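Local coordinates for oxalate biosynthetic component 1 (Burkholderia thailandensis, PDB 5IKY), which produces oxalate in quorum sensing-dependent oxalogenesis, as a bifunctional enzyme with serine hydrolase and additional lyase activity, at residues 687-690 with 691-695; 403-406 with 407-411; 170-173 with 174-177; 45-49 with 50-54. All coordinates share one frame; numbering follows the deposited sequence.

Interaction 1: 687-690 with 691-695; sequences LEYL and VGIPC
Leu687 O takes the N-H of Val691 at 3.1 Å with an N-H...O angle of 167°, the geometry of a regular helical bond. Two further backbone bonds reach back three residues: Gly692 N to Tyr689 O at 3.0 Å and Ile693 N to Leu690 O at 3.2 Å. In both the donor sits well above the carbonyl plane, 65° out of it at Leu690 O. The second of these closes a type I beta turn from Leu690 to Ile693. Pro694 has no N-H to continue the series, and its CD instead lies 3.5 Å from Leu690 O. Another carbon-to-carbonyl approach is made by Val691 CG2, which sits between Leu687 O and Glu688 O, 3.3 Å from each.

Apolar contacts gather on Ile693. Its CG1 is anti to its own carbonyl carbon (chi1 -64°), which brings the branch back toward the helix. There CG1 passes over the rim of one face of the Tyr689 ring, while CD1 lies 3.9 Å from Tyr689 CE2 and 4.0 Å from Leu690 CD2. Leu690 and Ile693 run alongside each other, pointing the same way.

Glu688 OE2 forms a salt bridge with Lys680 NZ. Beyond the pair, Tyr689 meets the ring of Tyr568, and Leu690 packs on Ile564. The arrangement is a helix C-terminus finished by a type I turn and a proline, in the cap-domain region.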
ATOM      1  N   LEU A 687       2.271 -18.901  19.503  1.00 56.99           N
ATOM      2  CA  LEU A 687       3.197 -19.228  18.424  1.00 53.05           C
ATOM      3  C   LEU A 687       2.567 -18.958  17.064  1.00 56.13           C
ATOM      4  O   LEU A 687       3.212 -18.409  16.169  1.00 56.04           O
ATOM      5  CB  LEU A 687       3.638 -20.690  18.514  1.00 55.54           C
ATOM      6  CG  LEU A 687       4.535 -21.071  19.692  1.00 65.36           C
ATOM      7  CD1 LEU A 687       4.690 -22.580  19.774  1.00 63.96           C
ATOM      8  CD2 LEU A 687       5.888 -20.399  19.571  1.00 47.83           C
ATOM      9  N   GLU A 688       1.304 -19.350  16.918  1.00 54.88           N
ATOM     10  CA  GLU A 688       0.570 -19.140  15.675  1.00 55.80           C
ATOM     11  C   GLU A 688       0.430 -17.654  15.376  1.00 56.30           C
ATOM     12  O   GLU A 688       0.477 -17.237  14.221  1.00 72.05           O
ATOM     13  CB  GLU A 688      -0.813 -19.795  15.741  1.00 62.63           C
ATOM     14  CG  GLU A 688      -0.795 -21.313  15.644  1.00 75.11           C
ATOM     15  CD  GLU A 688      -2.185 -21.902  15.485  1.00 87.23           C
ATOM     16  OE1 GLU A 688      -3.173 -21.173  15.718  1.00 88.17           O
ATOM     17  OE2 GLU A 688      -2.290 -23.094  15.122  1.00 92.81           O
ATOM     18  N   TYR A 689       0.259 -16.863  16.429  1.00 53.40           N
ATOM     19  CA  TYR A 689       0.175 -15.418  16.296  1.00 48.46           C
ATOM     20  C   TYR A 689       1.511 -14.833  15.843  1.00 51.48           C
ATOM     21  O   TYR A 689       1.562 -14.030  14.912  1.00 52.35           O
ATOM     22  CB  TYR A 689      -0.265 -14.787  17.620  1.00 47.80           C
ATOM     23  CG  TYR A 689      -0.120 -13.282  17.673  1.00 53.90           C
ATOM     24  CD1 TYR A 689      -0.954 -12.458  16.930  1.00 59.91           C
ATOM     25  CD2 TYR A 689       0.843 -12.686  18.477  1.00 56.68           C
ATOM     26  CE1 TYR A 689      -0.827 -11.082  16.978  1.00 59.65           C
ATOM     27  CE2 TYR A 689       0.977 -11.311  18.533  1.00 60.11           C
ATOM     28  CZ  TYR A 689       0.138 -10.515  17.782  1.00 60.57           C
ATOM     29  OH  TYR A 689       0.267  -9.148  17.834  1.00 60.25           O
ATOM     30  N   LEU A 690       2.589 -15.254  16.499  1.00 54.58           N
ATOM     31  CA  LEU A 690       3.922 -14.730  16.214  1.00 52.61           C
ATOM     32  C   LEU A 690       4.350 -14.940  14.762  1.00 52.44           C
ATOM     33  O   LEU A 690       4.852 -14.017  14.123  1.00 51.77           O
ATOM     34  CB  LEU A 690       4.953 -15.364  17.148  1.00 48.06           C
ATOM     35  CG  LEU A 690       4.959 -14.857  18.590  1.00 58.66           C
ATOM     36  CD1 LEU A 690       5.939 -15.660  19.430  1.00 45.94           C
ATOM     37  CD2 LEU A 690       5.299 -13.375  18.635  1.00 42.47           C
ATOM     38  N   VAL A 691       4.148 -16.146  14.240  1.00 48.96           N
ATOM     39  CA  VAL A 691       4.559 -16.451  12.872  1.00 54.47           C
ATOM     40  C   VAL A 691       3.651 -15.781  11.845  1.00 56.83           C
ATOM     41  O   VAL A 691       3.916 -15.833  10.644  1.00 61.74           O
ATOM     42  CB  VAL A 691       4.579 -17.968  12.608  1.00 57.15           C
ATOM     43  CG1 VAL A 691       5.642 -18.642  13.462  1.00 54.06           C
ATOM     44  CG2 VAL A 691       3.207 -18.572  12.866  1.00 59.23           C
ATOM     45  N   GLY A 692       2.582 -15.150  12.324  1.00 53.48           N
ATOM     46  CA  GLY A 692       1.655 -14.449  11.454  1.00 44.36           C
ATOM     47  C   GLY A 692       1.900 -12.951  11.399  1.00 52.55           C
ATOM     48  O   GLY A 692       1.287 -12.244  10.599  1.00 57.35           O
ATOM     49  N   ILE A 693       2.791 -12.459  12.255  1.00 58.31           N
ATOM     50  CA  ILE A 693       3.128 -11.036  12.264  1.00 49.59           C
ATOM     51  C   ILE A 693       3.866 -10.589  10.990  1.00 59.81           C
ATOM     52  O   ILE A 693       3.507  -9.564  10.407  1.00 52.35           O
ATOM     53  CB  ILE A 693       3.970 -10.665  13.505  1.00 51.65           C
ATOM     54  CG1 ILE A 693       3.154 -10.880  14.781  1.00 46.30           C
ATOM     55  CG2 ILE A 693       4.448  -9.217  13.425  1.00 40.27           C
ATOM     56  CD1 ILE A 693       3.943 -10.643  16.049  1.00 49.96           C
ATOM     57  N   PRO A 694       4.891 -11.344  10.541  1.00 58.45           N
ATOM     58  CA  PRO A 694       5.522 -10.881   9.299  1.00 60.98           C
ATOM     59  C   PRO A 694       4.606 -11.036   8.091  1.00 55.12           C
ATOM     60  O   PRO A 694       3.863 -12.013   8.016  1.00 67.68           O
ATOM     61  CB  PRO A 694       6.752 -11.791   9.157  1.00 50.37           C
ATOM     62  CG  PRO A 694       6.944 -12.413  10.496  1.00 56.38           C
ATOM     63  CD  PRO A 694       5.577 -12.533  11.078  1.00 52.46           C
ATOM     64  N   CYS A 695       4.663 -10.075   7.175  1.00 56.59           N
ATOM     65  CA  CYS A 695       3.931 -10.135   5.911  1.00 50.09           C
ATOM     66  C   CYS A 695       2.425 -10.309   6.111  1.00 54.02           C
ATOM     67  O   CYS A 695       1.805 -11.204   5.538  1.00 71.27           O
ATOM     68  CB  CYS A 695       4.488 -11.260   5.042  1.00 55.13           C
ATOM     69  SG  CYS A 695       6.263 -11.109   4.743  1.00 64.77           S
TER

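Interaction 2: 403-406 with 407-411; sequences VPTR and KAIAK
Arg406 and Lys407, neighbours in sequence, run at a slant to one another. Arg406 carries its CG anti to the backbone N (chi1 179°), and a bend at chi3 (51°) folds the guanidinium back over the start of Lys407, whose backbone N lies over one face of the group. Its NH2 then comes to 3.3 Å from Lys407 CG and 3.5 Å from Lys407 CE, so the guanidinium meets the aliphatic part of the lysine. Arg406 NE is engaged by a salt bridge to Asp384, which helps fix where the bent chain ends. That carboxylate probably offsets the guanidinium charge and eases the proximity of Lys407 NZ, 4.7 Å from Arg406 NH2.

Lys407 is fully extended beyond CG and runs beside Val403, pointing the same way. Val403 CG1 touches Lys407 CE at 3.6 Å, so the valine flanks the far methylenes of the lysine.

Another side of the helix carries Thr405 and Ile409, whose chains cross at an angle. Their methyl ends, Thr405 CG2 and Ile409 CD1, are 4.0 Å apart. Thr405 OG1 is hydrogen-bonded to Asp402 OD1, and Ile409 is buried against Leu427 and Ala428 of the following helix.

Underneath runs a ladder of four i to i+4 bonds, the first Lys407 N to Val403 O (2.9 Å, 168°), the last Ala410 N to Arg406 O (2.9 Å). Helix 403-415 follows strand 375-380 and precedes strand 446-451 in the chain. It thus opens the excursion between consecutive strands of what is probably a TIM-barrel-like ring, packing through Asp384 and Phe456 near their C-terminal ends.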
ATOM      1  N   VAL A 403      10.983  38.844   4.312  1.00 70.91           N
ATOM      2  CA  VAL A 403      10.044  39.241   3.267  1.00 75.42           C
ATOM      3  C   VAL A 403      10.707  39.858   2.021  1.00 73.07           C
ATOM      4  O   VAL A 403      10.322  39.516   0.901  1.00 90.41           O
ATOM      5  CB  VAL A 403       8.989  40.226   3.832  1.00 72.86           C
ATOM      6  CG1 VAL A 403       8.078  40.735   2.730  1.00 56.69           C
ATOM      7  CG2 VAL A 403       8.180  39.553   4.934  1.00 52.64           C
ATOM      8  N   PRO A 404      11.700  40.756   2.197  1.00 79.39           N
ATOM      9  CA  PRO A 404      12.375  41.240   0.985  1.00 78.38           C
ATOM     10  C   PRO A 404      13.011  40.121   0.160  1.00 68.63           C
ATOM     11  O   PRO A 404      12.969  40.167  -1.070  1.00 81.57           O
ATOM     12  CB  PRO A 404      13.451  42.181   1.538  1.00 63.51           C
ATOM     13  CG  PRO A 404      12.888  42.670   2.815  1.00 75.96           C
ATOM     14  CD  PRO A 404      12.145  41.500   3.393  1.00 85.84           C
ATOM     15  N   THR A 405      13.582  39.126   0.832  1.00 65.32           N
ATOM     16  CA  THR A 405      14.215  38.012   0.139  1.00 67.49           C
ATOM     17  C   THR A 405      13.170  37.104  -0.508  1.00 73.74           C
ATOM     18  O   THR A 405      13.390  36.585  -1.603  1.00 76.93           O
ATOM     19  CB  THR A 405      15.104  37.183   1.087  1.00 70.26           C
ATOM     20  OG1 THR A 405      16.069  38.042   1.707  1.00 80.93           O
ATOM     21  CG2 THR A 405      15.836  36.091   0.322  1.00 61.38           C
ATOM     22  N   ARG A 406      12.032  36.922   0.158  1.00 67.87           N
ATOM     23  CA  ARG A 406      10.960  36.111  -0.411  1.00 67.27           C
ATOM     24  C   ARG A 406      10.430  36.742  -1.692  1.00 79.42           C
ATOM     25  O   ARG A 406      10.224  36.058  -2.694  1.00103.48           O
ATOM     26  CB  ARG A 406       9.807  35.923   0.577  1.00 58.46           C
ATOM     27  CG  ARG A 406       8.662  35.104  -0.026  1.00 63.28           C
ATOM     28  CD  ARG A 406       7.364  35.217   0.755  1.00 57.51           C
ATOM     29  NE  ARG A 406       6.978  36.603   1.006  1.00 82.22           N
ATOM     30  CZ  ARG A 406       6.449  37.413   0.095  1.00 68.33           C
ATOM     31  NH1 ARG A 406       6.249  36.989  -1.144  1.00 80.18           N
ATOM     32  NH2 ARG A 406       6.125  38.655   0.421  1.00 70.16           N
ATOM     33  N   LYS A 407      10.206  38.052  -1.645  1.00 79.63           N
ATOM     34  CA  LYS A 407       9.707  38.784  -2.799  1.00 74.17           C
ATOM     35  C   LYS A 407      10.707  38.729  -3.948  1.00 72.77           C
ATOM     36  O   LYS A 407      10.321  38.621  -5.113  1.00 76.48           O
ATOM     37  CB  LYS A 407       9.403  40.236  -2.422  1.00 71.66           C
ATOM     38  CG  LYS A 407       8.143  40.399  -1.587  1.00 74.63           C
ATOM     39  CD  LYS A 407       7.946  41.839  -1.136  1.00 73.13           C
ATOM     40  CE  LYS A 407       6.656  41.995  -0.341  1.00 76.37           C
ATOM     41  NZ  LYS A 407       6.496  43.368   0.214  1.00 86.20           N
ATOM     42  N   ALA A 408      11.989  38.793  -3.610  1.00 61.60           N
ATOM     43  CA  ALA A 408      13.049  38.667  -4.602  1.00 65.22           C
ATOM     44  C   ALA A 408      13.007  37.288  -5.252  1.00 77.14           C
ATOM     45  O   ALA A 408      12.956  37.175  -6.477  1.00 93.82           O
ATOM     46  CB  ALA A 408      14.408  38.917  -3.965  1.00 60.02           C
ATOM     47  N   ILE A 409      13.018  36.248  -4.421  1.00 87.41           N
ATOM     48  CA  ILE A 409      12.969  34.862  -4.886  1.00 80.13           C
ATOM     49  C   ILE A 409      11.766  34.591  -5.792  1.00 76.07           C
ATOM     50  O   ILE A 409      11.889  33.917  -6.818  1.00 69.98           O
ATOM     51  CB  ILE A 409      12.934  33.881  -3.692  1.00 67.31           C
ATOM     52  CG1 ILE A 409      14.285  33.868  -2.974  1.00 68.18           C
ATOM     53  CG2 ILE A 409      12.570  32.479  -4.149  1.00 52.28           C
ATOM     54  CD1 ILE A 409      14.318  32.984  -1.742  1.00 59.31           C
ATOM     55  N   ALA A 410      10.610  35.130  -5.413  1.00 71.10           N
ATOM     56  CA  ALA A 410       9.384  34.948  -6.182  1.00 68.21           C
ATOM     57  C   ALA A 410       9.524  35.490  -7.602  1.00 83.43           C
ATOM     58  O   ALA A 410       8.928  34.957  -8.539  1.00 95.75           O
ATOM     59  CB  ALA A 410       8.211  35.616  -5.475  1.00 53.41           C
ATOM     60  N   LYS A 411      10.315  36.548  -7.759  1.00 70.95           N
ATOM     61  CA  LYS A 411      10.519  37.148  -9.073  1.00 86.96           C
ATOM     62  C   LYS A 411      11.408  36.293  -9.969  1.00 92.26           C
ATOM     63  O   LYS A 411      11.155  36.169 -11.167  1.00110.35           O
ATOM     64  CB  LYS A 411      11.121  38.547  -8.939  1.00 87.28           C
ATOM     65  CG  LYS A 411      10.098  39.669  -8.937  1.00 90.19           C
ATOM     66  CD  LYS A 411      10.727  40.977  -9.400  1.00101.59           C
ATOM     67  CE  LYS A 411      11.764  40.740 -10.492  1.00 99.75           C
ATOM     68  NZ  LYS A 411      12.029  41.967 -11.297  1.00104.89           N
TER

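Interaction 3: 170-173 with 174-177; sequences ADNA and AVLD
Asn172 OD1 accepts the backbone N-H of Ala174 at 3.1 Å, the single hydrogen bond between 170-173 and 174-177. The N-H...O angle is 144°, and the donor is tilted 23° from the carbonyl plane of the amide, so the bond is somewhat bent. A side-chain oxygen holding the N-H two residues on defines an Asx turn. Asn172 has an extended backbone, and its CG, anti to the backbone N (chi1 -158°), swings the amide across toward the next segment.

The other end of that amide points to a different strip of chain, ND2 making a weak hydrogen bond to Arg122 O. With OD1 accepting on one side and ND2 donating on another, the two bonds are consistent with the modelled orientation of the amide. Next door, Asp171 sends both carboxylate oxygens outward, OD1 to Ser124 N and OD2 to Ser125 N, tying the same helix to the loop ahead of helix 126-138.

Apolar contact is thin: Asn172 CB lies 4.0 Å from Val175 CG2. Separately, Val175 CB approaches a carbonyl oxygen, Asn172 O, at 3.7 Å. Val175 is buried with Leu123 and Arg122 beside it, while Leu176 turns back onto Val165 and Arg169 of helix 162-172. The model is strained around Ala174 O, and bonds to that atom are doubtful.

The chemistry therefore implies a turn held locally by one bond, Asn172 to Ala174, to which the packing of Leu176 on helix 162-172 and the ties to residues 122-125 add support.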
ATOM      1  N   ALA A 170      -7.007  39.710 -27.763  1.00 98.53           N
ATOM      2  CA  ALA A 170      -5.845  40.532 -28.081  1.00 80.43           C
ATOM      3  C   ALA A 170      -4.660  39.673 -28.510  1.00 92.00           C
ATOM      4  O   ALA A 170      -4.033  39.938 -29.536  1.00109.54           O
ATOM      5  CB  ALA A 170      -5.469  41.398 -26.889  1.00 79.36           C
ATOM      6  N   ASP A 171      -4.358  38.647 -27.718  1.00 91.89           N
ATOM      7  CA  ASP A 171      -3.272  37.723 -28.035  1.00 97.07           C
ATOM      8  C   ASP A 171      -3.552  37.002 -29.346  1.00 92.35           C
ATOM      9  O   ASP A 171      -2.712  36.972 -30.244  1.00 99.08           O
ATOM     10  CB  ASP A 171      -3.078  36.704 -26.908  1.00 98.00           C
ATOM     11  CG  ASP A 171      -1.826  35.865 -27.086  1.00104.64           C
ATOM     12  OD1 ASP A 171      -1.807  35.006 -27.993  1.00106.02           O
ATOM     13  OD2 ASP A 171      -0.867  36.053 -26.308  1.00105.56           O
ATOM     14  N   ASN A 172      -4.738  36.413 -29.447  1.00 95.98           N
ATOM     15  CA  ASN A 172      -5.122  35.708 -30.659  1.00 99.61           C
ATOM     16  C   ASN A 172      -6.645  35.623 -30.779  1.00100.70           C
ATOM     17  O   ASN A 172      -7.280  34.756 -30.166  1.00104.93           O
ATOM     18  CB  ASN A 172      -4.502  34.306 -30.682  1.00 95.99           C
ATOM     19  CG  ASN A 172      -4.395  33.737 -32.086  1.00 85.53           C
ATOM     20  OD1 ASN A 172      -5.248  33.977 -32.937  1.00 90.26           O
ATOM     21  ND2 ASN A 172      -3.339  32.973 -32.331  1.00 93.92           N
ATOM     22  N   ALA A 173      -7.220  36.530 -31.568  1.00109.70           N
ATOM     23  CA  ALA A 173      -8.661  36.589 -31.762  1.00105.55           C
ATOM     24  C   ALA A 173      -9.206  35.335 -32.484  1.00101.55           C
ATOM     25  O   ALA A 173     -10.410  35.178 -32.618  1.00108.41           O
ATOM     26  CB  ALA A 173      -9.038  37.861 -32.513  1.00115.81           C
ATOM     27  N   ALA A 174      -8.323  34.444 -32.935  1.00 96.97           N
ATOM     28  CA  ALA A 174      -8.725  33.087 -33.277  1.00 87.46           C
ATOM     29  C   ALA A 174      -9.107  32.410 -31.968  1.00107.83           C
ATOM     30  O   ALA A 174     -10.192  32.678 -31.463  1.00128.14           O
ATOM     31  CB  ALA A 174      -7.604  32.330 -34.010  1.00 87.29           C
ATOM     32  N   VAL A 175      -8.220  31.575 -31.415  1.00 94.62           N
ATOM     33  CA  VAL A 175      -8.419  30.836 -30.134  1.00 93.76           C
ATOM     34  C   VAL A 175      -9.755  31.047 -29.406  1.00 89.91           C
ATOM     35  O   VAL A 175     -10.427  30.074 -29.029  1.00 98.15           O
ATOM     36  CB  VAL A 175      -7.295  31.164 -29.123  1.00 83.90           C
ATOM     37  CG1 VAL A 175      -7.555  30.491 -27.783  1.00 69.39           C
ATOM     38  CG2 VAL A 175      -5.928  30.739 -29.684  1.00 84.89           C
ATOM     39  N   LEU A 176     -10.146  32.313 -29.244  1.00 73.92           N
ATOM     40  CA  LEU A 176     -11.488  32.668 -28.776  1.00 76.10           C
ATOM     41  C   LEU A 176     -12.564  32.168 -29.747  1.00100.05           C
ATOM     42  O   LEU A 176     -13.733  32.063 -29.397  1.00 99.37           O
ATOM     43  CB  LEU A 176     -11.604  34.190 -28.604  1.00 80.78           C
ATOM     44  CG  LEU A 176     -12.907  34.778 -28.055  1.00 78.95           C
ATOM     45  CD1 LEU A 176     -13.161  34.191 -26.685  1.00 81.73           C
ATOM     46  CD2 LEU A 176     -12.816  36.294 -27.980  1.00 82.92           C
ATOM     47  N   ASP A 177     -12.155  31.873 -30.975  1.00110.46           N
ATOM     48  CA  ASP A 177     -13.078  31.507 -32.039  1.00 99.30           C
ATOM     49  C   ASP A 177     -13.692  30.178 -31.730  1.00 89.42           C
ATOM     50  O   ASP A 177     -14.902  29.976 -31.894  1.00 87.00           O
ATOM     51  CB  ASP A 177     -12.351  31.446 -33.403  1.00124.40           C
ATOM     52  CG  ASP A 177     -11.268  30.379 -33.460  1.00147.41           C
ATOM     53  OD1 ASP A 177     -10.904  29.825 -32.402  1.00161.85           O
ATOM     54  OD2 ASP A 177     -10.800  30.059 -34.571  1.00141.59           O
TER

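Interaction 4: 45-49 with 50-54; sequences KALEA and NGWEA
Leu47 O receives two backbone N-H groups from opposite faces of its carbonyl plane, Asn50 N at 2.9 Å and Trp52 N at 3.1 Å, while the chain reverses through Gly51 at a positive phi of 97°. Glu48 CA adds a CA-H...O contact to Trp52 O at 3.3 Å, so 50-54 folds back close against the last helical turn.

The side chains follow that reversal. Trp52 has its CG anti to the carbonyl carbon (chi1 -70°), which lays the indole against Leu47. Leu47 CD2 stands 3.5 Å from the centroid of the five-membered ring and 9° off its normal, a CH-pi contact over the face. Both residues also rest on Ile246, so the pair belongs to a buried patch. Asn50 holds the helix end from another direction: ND2 donates to Ala46 O at a short 2.6 Å, with that oxygen in the amide plane, and OD1 accepts from Gly249 N, which together settle the amide's orientation.

A water bridges Glu48 OE2 (2.6 Å) and Ala54 N (2.8 Å), joining helix to strand.

The six-to-one bond from Trp52 N to Leu47 O and the glycine of positive phi are those of a Schellman motif; the five-to-two bond is not found, so this helix end only resembles one. It turns helix 37-49 into strand 53-55, an outermost strand of a three-stranded antiparallel sheet.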
ATOM      1  N   LYS A  45     -24.287  39.317  -0.457  1.00 75.31           N
ATOM      2  CA  LYS A  45     -23.242  39.457   0.553  1.00 82.64           C
ATOM      3  C   LYS A  45     -22.738  38.091   1.011  1.00 81.24           C
ATOM      4  O   LYS A  45     -21.590  37.959   1.439  1.00 84.37           O
ATOM      5  CB  LYS A  45     -23.739  40.274   1.752  1.00 86.21           C
ATOM      6  CG  LYS A  45     -24.663  39.531   2.701  1.00 94.89           C
ATOM      7  CD  LYS A  45     -24.835  40.296   4.005  1.00 91.85           C
ATOM      8  CE  LYS A  45     -23.498  40.513   4.697  1.00 89.96           C
ATOM      9  NZ  LYS A  45     -23.639  41.238   5.991  1.00 96.48           N
ATOM     10  N   ALA A  46     -23.591  37.075   0.912  1.00 72.14           N
ATOM     11  CA  ALA A  46     -23.189  35.715   1.253  1.00 62.23           C
ATOM     12  C   ALA A  46     -22.290  35.150   0.161  1.00 75.22           C
ATOM     13  O   ALA A  46     -21.318  34.452   0.444  1.00 73.57           O
ATOM     14  CB  ALA A  46     -24.405  34.826   1.457  1.00 56.48           C
ATOM     15  N   LEU A  47     -22.620  35.462  -1.090  1.00 69.37           N
ATOM     16  CA  LEU A  47     -21.808  35.042  -2.225  1.00 57.18           C
ATOM     17  C   LEU A  47     -20.423  35.684  -2.174  1.00 70.98           C
ATOM     18  O   LEU A  47     -19.406  35.002  -2.318  1.00 63.54           O
ATOM     19  CB  LEU A  47     -22.500  35.391  -3.545  1.00 64.34           C
ATOM     20  CG  LEU A  47     -23.690  34.522  -3.959  1.00 60.97           C
ATOM     21  CD1 LEU A  47     -24.404  35.125  -5.156  1.00 61.71           C
ATOM     22  CD2 LEU A  47     -23.239  33.105  -4.269  1.00 58.61           C
ATOM     23  N   GLU A  48     -20.391  36.996  -1.961  1.00 71.55           N
ATOM     24  CA  GLU A  48     -19.136  37.738  -1.953  1.00 75.54           C
ATOM     25  C   GLU A  48     -18.244  37.330  -0.784  1.00 77.13           C
ATOM     26  O   GLU A  48     -17.019  37.434  -0.863  1.00 77.20           O
ATOM     27  CB  GLU A  48     -19.409  39.244  -1.914  1.00 77.49           C
ATOM     28  CG  GLU A  48     -20.143  39.761  -3.141  1.00 82.21           C
ATOM     29  CD  GLU A  48     -20.109  41.272  -3.256  1.00 98.79           C
ATOM     30  OE1 GLU A  48     -20.489  41.955  -2.284  1.00110.12           O
ATOM     31  OE2 GLU A  48     -19.711  41.776  -4.328  1.00103.55           O
ATOM     32  N   ALA A  49     -18.858  36.853   0.294  1.00 57.78           N
ATOM     33  CA  ALA A  49     -18.107  36.365   1.445  1.00 56.65           C
ATOM     34  C   ALA A  49     -17.492  35.001   1.150  1.00 65.77           C
ATOM     35  O   ALA A  49     -16.581  34.558   1.847  1.00 67.60           O
ATOM     36  CB  ALA A  49     -19.001  36.287   2.672  1.00 50.26           C
ATOM     37  N   ASN A  50     -17.995  34.339   0.112  1.00 68.07           N
ATOM     38  CA  ASN A  50     -17.496  33.022  -0.266  1.00 55.69           C
ATOM     39  C   ASN A  50     -16.731  33.041  -1.589  1.00 56.44           C
ATOM     40  O   ASN A  50     -16.707  32.047  -2.316  1.00 67.58           O
ATOM     41  CB  ASN A  50     -18.650  32.021  -0.342  1.00 65.63           C
ATOM     42  CG  ASN A  50     -19.189  31.646   1.031  1.00 70.53           C
ATOM     43  OD1 ASN A  50     -18.804  30.625   1.606  1.00 58.92           O
ATOM     44  ND2 ASN A  50     -20.086  32.470   1.562  1.00 64.16           N
ATOM     45  N   GLY A  51     -16.114  34.178  -1.897  1.00 56.84           N
ATOM     46  CA  GLY A  51     -15.218  34.273  -3.037  1.00 49.53           C
ATOM     47  C   GLY A  51     -15.818  34.832  -4.316  1.00 76.63           C
ATOM     48  O   GLY A  51     -15.087  35.167  -5.247  1.00 65.11           O
ATOM     49  N   TRP A  52     -17.143  34.930  -4.373  1.00 51.09           N
ATOM     50  CA  TRP A  52     -17.806  35.437  -5.570  1.00 70.12           C
ATOM     51  C   TRP A  52     -17.493  36.911  -5.798  1.00 70.38           C
ATOM     52  O   TRP A  52     -17.566  37.722  -4.875  1.00 64.70           O
ATOM     53  CB  TRP A  52     -19.318  35.225  -5.487  1.00 63.63           C
ATOM     54  CG  TRP A  52     -19.714  33.788  -5.601  1.00 65.03           C
ATOM     55  CD1 TRP A  52     -19.653  32.841  -4.621  1.00 57.95           C
ATOM     56  CD2 TRP A  52     -20.227  33.128  -6.765  1.00 71.49           C
ATOM     57  NE1 TRP A  52     -20.098  31.632  -5.101  1.00 60.91           N
ATOM     58  CE2 TRP A  52     -20.456  31.782  -6.415  1.00 59.60           C
ATOM     59  CE3 TRP A  52     -20.518  33.544  -8.068  1.00 68.62           C
ATOM     60  CZ2 TRP A  52     -20.964  30.848  -7.319  1.00 54.26           C
ATOM     61  CZ3 TRP A  52     -21.019  32.617  -8.966  1.00 60.76           C
ATOM     62  CH2 TRP A  52     -21.237  31.285  -8.587  1.00 59.03           C
ATOM     63  N   GLU A  53     -17.139  37.245  -7.035  1.00 69.54           N
ATOM     64  CA  GLU A  53     -16.789  38.613  -7.393  1.00 64.79           C
ATOM     65  C   GLU A  53     -17.726  39.167  -8.456  1.00 62.29           C
ATOM     66  O   GLU A  53     -17.963  38.525  -9.481  1.00 88.63           O
ATOM     67  CB  GLU A  53     -15.344  38.687  -7.890  1.00 56.14           C
ATOM     68  CG  GLU A  53     -14.302  38.296  -6.857  1.00 65.42           C
ATOM     69  CD  GLU A  53     -12.889  38.335  -7.411  1.00 92.04           C
ATOM     70  OE1 GLU A  53     -12.731  38.602  -8.623  1.00 92.82           O
ATOM     71  OE2 GLU A  53     -11.936  38.097  -6.637  1.00 99.85           O
ATOM     72  N   ALA A  54     -18.262  40.357  -8.206  1.00 75.90           N
ATOM     73  CA  ALA A  54     -19.077  41.044  -9.202  1.00 69.13           C
ATOM     74  C   ALA A  54     -18.222  41.337 -10.428  1.00 66.50           C
ATOM     75  O   ALA A  54     -17.044  41.676 -10.308  1.00 68.69           O
ATOM     76  CB  ALA A  54     -19.663  42.322  -8.631  1.00 74.49           C
TER
HETATM   77  O   HOH W   1     -17.511  41.652  -5.787  1.00 79.04           O

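How the interactions relate
All four contacts are local and lie far apart, with no pair touching. Interaction 1 is the buried one, in the cap-domain region; interaction 2 sits at the surface, and interactions 3 and 4 are partly buried within the N-terminal domain region, their centres about 30 Å apart. Interaction 2 alone lies inside an uninterrupted helix, whereas the others mark helix ends, each solved differently: a type I turn with proline in 1, an Asx turn in 3, a glycine reversal in 4. The chemistry differs too: backbone bonds with a few apolar contacts in 1, lysine methylenes beside a guanidinium nitrogen in 2, an amide in 3, and indole, amide and water together in 4.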